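Side-chain contacts in restriction endonuclease (Mycobacterium sp., PDB 4F0Q), which cuts DNA that carries methylated cytosine, working as a tetramer, with a magnesium ion in its probable PD-(D/E)XK nuclease domain: residues H49-P54 with V219-I224; L57-V62 with D226-A231. One frame throughout, in Å; residues are numbered along the deposited sequence.

Contact 1 (H49-P54 with V219-I224)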
ATOM      1  N   HIS A  49     -25.796  25.845 -29.275  1.00 22.50           N
ATOM      2  CA  HIS A  49     -25.355  26.015 -30.656  1.00 21.80           C
ATOM      3  C   HIS A  49     -24.619  27.328 -30.898  1.00 19.59           C
ATOM      4  O   HIS A  49     -23.791  27.421 -31.802  1.00 20.00           O
ATOM      5  CB  HIS A  49     -26.532  25.864 -31.622  1.00 19.13           C
ATOM      6  CG  HIS A  49     -27.031  24.458 -31.744  1.00 20.86           C
ATOM      7  ND1 HIS A  49     -26.323  23.474 -32.399  1.00 20.84           N
ATOM      8  CD2 HIS A  49     -28.162  23.870 -31.289  1.00 24.27           C
ATOM      9  CE1 HIS A  49     -26.998  22.339 -32.346  1.00 21.30           C
ATOM     10  NE2 HIS A  49     -28.118  22.553 -31.678  1.00 23.15           N
ATOM     11  N   TRP A  50     -24.917  28.340 -30.093  1.00 22.61           N
ATOM     12  CA  TRP A  50     -24.176  29.591 -30.177  1.00 23.46           C
ATOM     13  C   TRP A  50     -22.797  29.435 -29.552  1.00 22.41           C
ATOM     14  O   TRP A  50     -21.804  29.929 -30.084  1.00 24.86           O
ATOM     15  CB  TRP A  50     -24.923  30.730 -29.486  1.00 21.97           C
ATOM     16  CG  TRP A  50     -24.069  31.946 -29.323  1.00 22.22           C
ATOM     17  CD1 TRP A  50     -23.856  32.927 -30.245  1.00 20.41           C
ATOM     18  CD2 TRP A  50     -23.291  32.300 -28.173  1.00 24.35           C
ATOM     19  NE1 TRP A  50     -23.001  33.875 -29.740  1.00 26.65           N
ATOM     20  CE2 TRP A  50     -22.638  33.513 -28.469  1.00 26.83           C
ATOM     21  CE3 TRP A  50     -23.084  31.711 -26.922  1.00 22.20           C
ATOM     22  CZ2 TRP A  50     -21.797  34.150 -27.559  1.00 22.85           C
ATOM     23  CZ3 TRP A  50     -22.248  32.344 -26.019  1.00 23.17           C
ATOM     24  CH2 TRP A  50     -21.614  33.550 -26.343  1.00 26.81           C
ATOM     25  N   LEU A  51     -22.747  28.751 -28.414  1.00 20.32           N
ATOM     26  CA  LEU A  51     -21.502  28.569 -27.680  1.00 18.95           C
ATOM     27  C   LEU A  51     -20.514  27.708 -28.462  1.00 18.18           C
ATOM     28  O   LEU A  51     -19.310  27.959 -28.443  1.00 20.87           O
ATOM     29  CB  LEU A  51     -21.783  27.949 -26.309  1.00 21.78           C
ATOM     30  CG  LEU A  51     -20.598  27.768 -25.358  1.00 22.87           C
ATOM     31  CD1 LEU A  51     -19.936  29.105 -25.057  1.00 22.78           C
ATOM     32  CD2 LEU A  51     -21.047  27.087 -24.074  1.00 17.64           C
ATOM     33  N   THR A  52     -21.032  26.699 -29.156  1.00 17.93           N
ATOM     34  CA  THR A  52     -20.185  25.768 -29.896  1.00 21.42           C
ATOM     35  C   THR A  52     -19.916  26.230 -31.325  1.00 22.57           C
ATOM     36  O   THR A  52     -18.877  25.907 -31.903  1.00 21.32           O
ATOM     37  CB  THR A  52     -20.798  24.356 -29.934  1.00 18.02           C
ATOM     38  OG1 THR A  52     -22.110  24.417 -30.508  1.00 20.68           O
ATOM     39  CG2 THR A  52     -20.889  23.783 -28.533  1.00 18.35           C
ATOM     40  N   SER A  53     -20.853  26.979 -31.893  1.00 20.94           N
ATOM     41  CA  SER A  53     -20.715  27.460 -33.262  1.00 22.83           C
ATOM     42  C   SER A  53     -21.521  28.732 -33.491  1.00 24.43           C
ATOM     43  O   SER A  53     -22.604  28.682 -34.072  1.00 26.57           O
ATOM     44  CB  SER A  53     -21.163  26.383 -34.251  1.00 20.37           C
ATOM     45  OG  SER A  53     -21.037  26.837 -35.586  1.00 24.28           O
ATOM     46  N   PRO A  54     -20.986  29.880 -33.046  1.00 23.51           N
ATOM     47  CA  PRO A  54     -21.681  31.168 -33.158  1.00 24.48           C
ATOM     48  C   PRO A  54     -21.979  31.540 -34.608  1.00 29.35           C
ATOM     49  O   PRO A  54     -21.210  31.190 -35.504  1.00 34.60           O
ATOM     50  CB  PRO A  54     -20.684  32.157 -32.543  1.00 25.63           C
ATOM     51  CG  PRO A  54     -19.360  31.484 -32.653  1.00 24.75           C
ATOM     52  CD  PRO A  54     -19.638  30.028 -32.473  1.00 21.21           C
ATOM     53  N   VAL A 219     -13.101  25.977 -20.222  1.00 15.77           N
ATOM     54  CA  VAL A 219     -12.347  26.232 -21.446  1.00 19.41           C
ATOM     55  C   VAL A 219     -12.893  27.417 -22.239  1.00 20.12           C
ATOM     56  O   VAL A 219     -14.040  27.832 -22.060  1.00 19.02           O
ATOM     57  CB  VAL A 219     -12.322  24.994 -22.373  1.00 18.35           C
ATOM     58  CG1 VAL A 219     -11.571  23.841 -21.719  1.00 16.43           C
ATOM     59  CG2 VAL A 219     -13.735  24.579 -22.748  1.00 20.63           C
ATOM     60  N   ASP A 220     -12.048  27.958 -23.111  1.00 19.02           N
ATOM     61  CA  ASP A 220     -12.455  28.991 -24.051  1.00 18.23           C
ATOM     62  C   ASP A 220     -12.813  28.297 -25.357  1.00 21.01           C
ATOM     63  O   ASP A 220     -12.016  27.530 -25.894  1.00 19.39           O
ATOM     64  CB  ASP A 220     -11.313  29.984 -24.277  1.00 21.18           C
ATOM     65  CG  ASP A 220     -11.770  31.266 -24.954  1.00 18.32           C
ATOM     66  OD1 ASP A 220     -12.786  31.241 -25.679  1.00 20.86           O
ATOM     67  OD2 ASP A 220     -11.106  32.305 -24.759  1.00 16.65           O
ATOM     68  N   PHE A 221     -14.012  28.562 -25.867  1.00 20.77           N
ATOM     69  CA  PHE A 221     -14.478  27.891 -27.076  1.00 21.69           C
ATOM     70  C   PHE A 221     -13.799  28.394 -28.346  1.00 20.05           C
ATOM     71  O   PHE A 221     -14.023  27.857 -29.430  1.00 24.20           O
ATOM     72  CB  PHE A 221     -15.998  27.980 -27.207  1.00 22.51           C
ATOM     73  CG  PHE A 221     -16.695  26.668 -27.006  1.00 24.58           C
ATOM     74  CD1 PHE A 221     -16.709  25.716 -28.012  1.00 23.47           C
ATOM     75  CD2 PHE A 221     -17.329  26.380 -25.810  1.00 24.64           C
ATOM     76  CE1 PHE A 221     -17.344  24.502 -27.829  1.00 29.76           C
ATOM     77  CE2 PHE A 221     -17.969  25.169 -25.621  1.00 23.54           C
ATOM     78  CZ  PHE A 221     -17.975  24.229 -26.631  1.00 27.22           C
ATOM     79  N   ARG A 222     -12.965  29.422 -28.210  1.00 22.69           N
ATOM     80  CA  ARG A 222     -12.168  29.903 -29.331  1.00 20.96           C
ATOM     81  C   ARG A 222     -11.090  28.882 -29.690  1.00 21.04           C
ATOM     82  O   ARG A 222     -10.539  28.906 -30.790  1.00 23.07           O
ATOM     83  CB  ARG A 222     -11.544  31.263 -29.014  1.00 20.91           C
ATOM     84  CG  ARG A 222     -12.563  32.383 -28.877  1.00 21.08           C
ATOM     85  CD  ARG A 222     -11.891  33.742 -28.799  1.00 22.41           C
ATOM     86  NE  ARG A 222     -11.049  33.873 -27.614  1.00 20.62           N
ATOM     87  CZ  ARG A 222     -10.360  34.967 -27.307  1.00 20.65           C
ATOM     88  NH1 ARG A 222     -10.409  36.028 -28.099  1.00 21.23           N
ATOM     89  NH2 ARG A 222      -9.619  34.998 -26.208  1.00 22.13           N
ATOM     90  N   TRP A 223     -10.798  27.993 -28.746  1.00 17.89           N
ATOM     91  CA  TRP A 223      -9.922  26.853 -28.978  1.00 17.22           C
ATOM     92  C   TRP A 223     -10.499  26.003 -30.105  1.00 19.30           C
ATOM     93  O   TRP A 223      -9.804  25.649 -31.064  1.00 20.95           O
ATOM     94  CB  TRP A 223      -9.823  26.024 -27.694  1.00 19.98           C
ATOM     95  CG  TRP A 223      -8.924  24.825 -27.769  1.00 19.71           C
ATOM     96  CD1 TRP A 223      -7.943  24.584 -28.689  1.00 21.71           C
ATOM     97  CD2 TRP A 223      -8.927  23.699 -26.882  1.00 18.24           C
ATOM     98  NE1 TRP A 223      -7.337  23.377 -28.427  1.00 17.79           N
ATOM     99  CE2 TRP A 223      -7.923  22.815 -27.324  1.00 18.47           C
ATOM    100  CE3 TRP A 223      -9.682  23.354 -25.758  1.00 16.28           C
ATOM    101  CZ2 TRP A 223      -7.654  21.611 -26.680  1.00 17.02           C
ATOM    102  CZ3 TRP A 223      -9.415  22.156 -25.120  1.00 14.17           C
ATOM    103  CH2 TRP A 223      -8.409  21.299 -25.583  1.00 15.94           C
ATOM    104  N   ILE A 224     -11.785  25.690 -29.980  1.00 21.43           N
ATOM    105  CA  ILE A 224     -12.492  24.904 -30.983  1.00 25.65           C
ATOM    106  C   ILE A 224     -12.628  25.684 -32.287  1.00 22.63           C
ATOM    107  O   ILE A 224     -12.521  25.111 -33.371  1.00 23.52           O
ATOM    108  CB  ILE A 224     -13.878  24.462 -30.472  1.00 25.10           C
ATOM    109  CG1 ILE A 224     -13.724  23.631 -29.199  1.00 29.38           C
ATOM    110  CG2 ILE A 224     -14.616  23.659 -31.530  1.00 18.95           C
ATOM    111  CD1 ILE A 224     -12.803  22.440 -29.368  1.00 26.73           C
TER

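Contact 2 (L57-V62 with D226-A231)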
ATOM      1  N   LEU A  57     -19.533  33.156 -37.124  1.00 25.34           N
ATOM      2  CA  LEU A  57     -18.400  32.361 -37.574  1.00 28.29           C
ATOM      3  C   LEU A  57     -18.668  31.749 -38.947  1.00 28.42           C
ATOM      4  O   LEU A  57     -17.741  31.368 -39.661  1.00 27.88           O
ATOM      5  CB  LEU A  57     -18.082  31.266 -36.551  1.00 26.78           C
ATOM      6  CG  LEU A  57     -16.598  30.976 -36.300  1.00 30.74           C
ATOM      7  CD1 LEU A  57     -15.870  32.240 -35.871  1.00 26.41           C
ATOM      8  CD2 LEU A  57     -16.437  29.885 -35.254  1.00 24.81           C
ATOM      9  N   GLY A  58     -19.944  31.658 -39.309  1.00 25.45           N
ATOM     10  CA  GLY A  58     -20.337  31.136 -40.605  1.00 23.34           C
ATOM     11  C   GLY A  58     -20.043  29.658 -40.768  1.00 24.52           C
ATOM     12  O   GLY A  58     -19.762  29.188 -41.869  1.00 26.82           O
ATOM     13  N   LEU A  59     -20.108  28.923 -39.664  1.00 23.85           N
ATOM     14  CA  LEU A  59     -19.822  27.494 -39.677  1.00 23.08           C
ATOM     15  C   LEU A  59     -21.069  26.682 -39.347  1.00 21.30           C
ATOM     16  O   LEU A  59     -21.989  27.188 -38.706  1.00 25.10           O
ATOM     17  CB  LEU A  59     -18.702  27.167 -38.683  1.00 26.59           C
ATOM     18  CG  LEU A  59     -17.307  27.689 -39.032  1.00 27.36           C
ATOM     19  CD1 LEU A  59     -16.299  27.282 -37.968  1.00 22.55           C
ATOM     20  CD2 LEU A  59     -16.875  27.189 -40.401  1.00 27.68           C
ATOM     21  N   PRO A  60     -21.110  25.418 -39.800  1.00 20.00           N
ATOM     22  CA  PRO A  60     -22.219  24.522 -39.455  1.00 24.34           C
ATOM     23  C   PRO A  60     -22.272  24.244 -37.956  1.00 20.95           C
ATOM     24  O   PRO A  60     -21.307  24.518 -37.243  1.00 20.29           O
ATOM     25  CB  PRO A  60     -21.877  23.235 -40.213  1.00 23.93           C
ATOM     26  CG  PRO A  60     -21.008  23.678 -41.338  1.00 21.72           C
ATOM     27  CD  PRO A  60     -20.200  24.809 -40.786  1.00 20.94           C
ATOM     28  N   LYS A  61     -23.392  23.702 -37.489  1.00 21.82           N
ATOM     29  CA  LYS A  61     -23.567  23.406 -36.074  1.00 22.65           C
ATOM     30  C   LYS A  61     -22.722  22.215 -35.641  1.00 24.71           C
ATOM     31  O   LYS A  61     -22.454  21.308 -36.431  1.00 26.38           O
ATOM     32  CB  LYS A  61     -25.037  23.108 -35.767  1.00 23.65           C
ATOM     33  CG  LYS A  61     -26.005  24.220 -36.126  1.00 24.13           C
ATOM     34  CD  LYS A  61     -27.435  23.797 -35.829  1.00 24.23           C
ATOM     35  CE  LYS A  61     -28.428  24.877 -36.215  1.00 30.62           C
ATOM     36  NZ  LYS A  61     -29.831  24.459 -35.937  1.00 29.05           N
ATOM     37  N   VAL A  62     -22.303  22.226 -34.381  1.00 22.40           N
ATOM     38  CA  VAL A  62     -21.674  21.063 -33.774  1.00 21.72           C
ATOM     39  C   VAL A  62     -22.769  20.242 -33.106  1.00 19.18           C
ATOM     40  O   VAL A  62     -23.094  20.456 -31.940  1.00 18.46           O
ATOM     41  CB  VAL A  62     -20.618  21.466 -32.730  1.00 22.21           C
ATOM     42  CG1 VAL A  62     -19.920  20.234 -32.171  1.00 20.38           C
ATOM     43  CG2 VAL A  62     -19.607  22.421 -33.343  1.00 18.00           C
ATOM     44  N   ASP A 226     -10.502  27.781 -33.460  1.00 22.10           N
ATOM     45  CA  ASP A 226      -9.203  27.644 -34.104  1.00 20.77           C
ATOM     46  C   ASP A 226      -9.022  26.247 -34.685  1.00 20.71           C
ATOM     47  O   ASP A 226      -8.534  26.098 -35.805  1.00 23.20           O
ATOM     48  CB  ASP A 226      -8.074  27.956 -33.121  1.00 19.54           C
ATOM     49  CG  ASP A 226      -8.113  29.387 -32.628  1.00 18.81           C
ATOM     50  OD1 ASP A 226      -8.699  30.239 -33.326  1.00 21.72           O
ATOM     51  OD2 ASP A 226      -7.557  29.658 -31.543  1.00 23.38           O
ATOM     52  N   ARG A 227      -9.414  25.226 -33.927  1.00 21.13           N
ATOM     53  CA  ARG A 227      -9.325  23.854 -34.421  1.00 15.87           C
ATOM     54  C   ARG A 227     -10.254  23.605 -35.613  1.00 21.68           C
ATOM     55  O   ARG A 227      -9.955  22.784 -36.479  1.00 16.07           O
ATOM     56  CB  ARG A 227      -9.593  22.843 -33.304  1.00 14.92           C
ATOM     57  CG  ARG A 227      -8.451  22.707 -32.310  1.00 16.35           C
ATOM     58  CD  ARG A 227      -8.585  21.440 -31.476  1.00 16.98           C
ATOM     59  NE  ARG A 227      -8.628  20.239 -32.308  1.00 13.78           N
ATOM     60  CZ  ARG A 227      -7.552  19.584 -32.732  1.00 11.64           C
ATOM     61  NH1 ARG A 227      -6.340  20.008 -32.403  1.00 14.85           N
ATOM     62  NH2 ARG A 227      -7.686  18.502 -33.487  1.00 14.16           N
ATOM     63  N   ARG A 228     -11.377  24.316 -35.651  1.00 19.40           N
ATOM     64  CA  ARG A 228     -12.309  24.211 -36.769  1.00 20.05           C
ATOM     65  C   ARG A 228     -11.913  25.153 -37.902  1.00 21.46           C
ATOM     66  O   ARG A 228     -12.490  25.109 -38.987  1.00 21.61           O
ATOM     67  CB  ARG A 228     -13.740  24.519 -36.321  1.00 22.02           C
ATOM     68  CG  ARG A 228     -14.346  23.496 -35.376  1.00 21.45           C
ATOM     69  CD  ARG A 228     -15.776  23.869 -35.021  1.00 19.24           C
ATOM     70  NE  ARG A 228     -16.678  23.728 -36.160  1.00 20.35           N
ATOM     71  CZ  ARG A 228     -17.905  24.236 -36.210  1.00 19.15           C
ATOM     72  NH1 ARG A 228     -18.375  24.931 -35.184  1.00 18.76           N
ATOM     73  NH2 ARG A 228     -18.658  24.057 -37.285  1.00 18.61           N
ATOM     74  N   ASN A 229     -10.931  26.007 -37.638  1.00 23.29           N
ATOM     75  CA  ASN A 229     -10.475  26.980 -38.624  1.00 21.54           C
ATOM     76  C   ASN A 229      -9.547  26.342 -39.653  1.00 22.37           C
ATOM     77  O   ASN A 229      -8.454  25.888 -39.320  1.00 21.93           O
ATOM     78  CB  ASN A 229      -9.775  28.150 -37.931  1.00 21.74           C
ATOM     79  CG  ASN A 229      -9.772  29.410 -38.771  1.00 23.38           C
ATOM     80  OD1 ASN A 229      -9.789  29.352 -40.000  1.00 26.87           O
ATOM     81  ND2 ASN A 229      -9.750  30.561 -38.109  1.00 25.30           N
ATOM     82  N   ALA A 230      -9.991  26.316 -40.907  1.00 26.13           N
ATOM     83  CA  ALA A 230      -9.224  25.692 -41.980  1.00 22.95           C
ATOM     84  C   ALA A 230      -8.008  26.525 -42.373  1.00 20.40           C
ATOM     85  O   ALA A 230      -7.076  26.022 -43.000  1.00 21.71           O
ATOM     86  CB  ALA A 230     -10.112  25.444 -43.190  1.00 23.66           C
ATOM     87  N   ALA A 231      -8.021  27.799 -41.996  1.00 19.90           N
ATOM     88  CA  ALA A 231      -6.925  28.705 -42.319  1.00 20.76           C
ATOM     89  C   ALA A 231      -5.746  28.510 -41.374  1.00 25.50           C
ATOM     90  O   ALA A 231      -4.627  28.939 -41.664  1.00 25.15           O
ATOM     91  CB  ALA A 231      -7.405  30.147 -42.280  1.00 23.60           C
TER

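Contact 1 (H49-P54 with V219-I224)
Phe-221 lays one face of its ring against the end of helix 48-52, where Leu-51 and Thr-52 receive it. Leu-51 O stands 3.2 Å above the ring plane, toward the rim, and comes to 3.3 Å from Phe-221 CG. Thr-52 N lies over the same face. Thr-52 CA makes an off-centre CH-pi contact, 4.2 Å from the centroid of the Phe-221 ring. The two side chains of the helix then divide the ring between them. Leu-51 crosses Phe-221 at about a right angle, and its CG is 3.6 Å from Phe-221 CD2. Thr-52 runs alongside the ring in the same direction and sets CG2 3.5 Å from Phe-221 CZ. With chi1 at 57°, the Thr-52 methyl sits anti to the carbonyl carbon and faces the ring, while OG1 turns back to bond Tyr-48 O within the helix. This is a helix end packed on a strand-to-helix junction in the N-terminal part of the chain, whose family belongs to the PUA clan. Strand 218-220 pairs with strand 22-24, and Phe-221 leads on from it into helix 222-227. Asp-220 precedes the turn into that helix and makes a capping bond: its OD1 accepts from Arg-222 N at 3.1 Å, from above the carboxylate plane. Asp-220 OD2 forms a salt bridge with Arg-222 NE at 3.3 Å, so both carboxylate oxygens grip the same residue. Farther out, Val-23 touches both Leu-51 and Phe-221, and the ring of Phe-157 meets that of Phe-221. Leu-51 O has its polar partner elsewhere: Arg-21 NE donates a hydrogen bond to it.

Contact 2 (L57-V62 with D226-A231)
The loop between helix 48-52 and strand 67-69 is tied here to segment 226-231, which begins in helix 222-227, in the N-terminal PUA-clan region. Arg-228 carries the contact. Its guanidinium is held between two aliphatic side chains and bonded at its edge. Leu-59 CD1 lies over the centre of one face, 3.8 Å above the Arg-228 guanidinium plane. On the opposite face Val-62 CG2 lies over the NH1 end, 3.3 Å from Arg-228 NH1. The side chains of Leu-59 and Arg-228 arrive from opposite directions, and Leu-59 CB also reaches 3.4 Å from Arg-228 NH2. The arginine chain bends at chi3 (69°), which turns the guanidinium out of line with the extended run from CA to CD. The buried charge thus has apolar cover on both faces and a polar partner in its plane. Beyond Arg-228 the chain makes an Asx turn, in which Asn-229 OD1 accepts from Ala-231 N at 3.1 Å. Arg-228 NH2 donates to Pro-60 O at 2.7 Å with an N-H...O angle of 159°, the donor tilted 32° from the carbonyl plane.

How the contacts relate
Contacts 1 and 2 are neighbours in the N-terminal part of the chain, their centres 9 Å apart. Their segments alternate along the sequence: 49-54, 57-62, 219-224, 226-231. Helix 48-52 and the loop after it thus run beside strand 218-220, helix 222-227 and the residues that follow. Helix 222-227 serves both contacts. Ser-53 joins them, with its OG probably hydrogen-bonded to Pro-60 O at 2.9 Å and to Arg-228 NH1 at 3.3 Å. Two parts of the chain more than 160 residues apart are so held together twice, once by packing round a phenylalanine ring and once through an arginine, well away from the magnesium site.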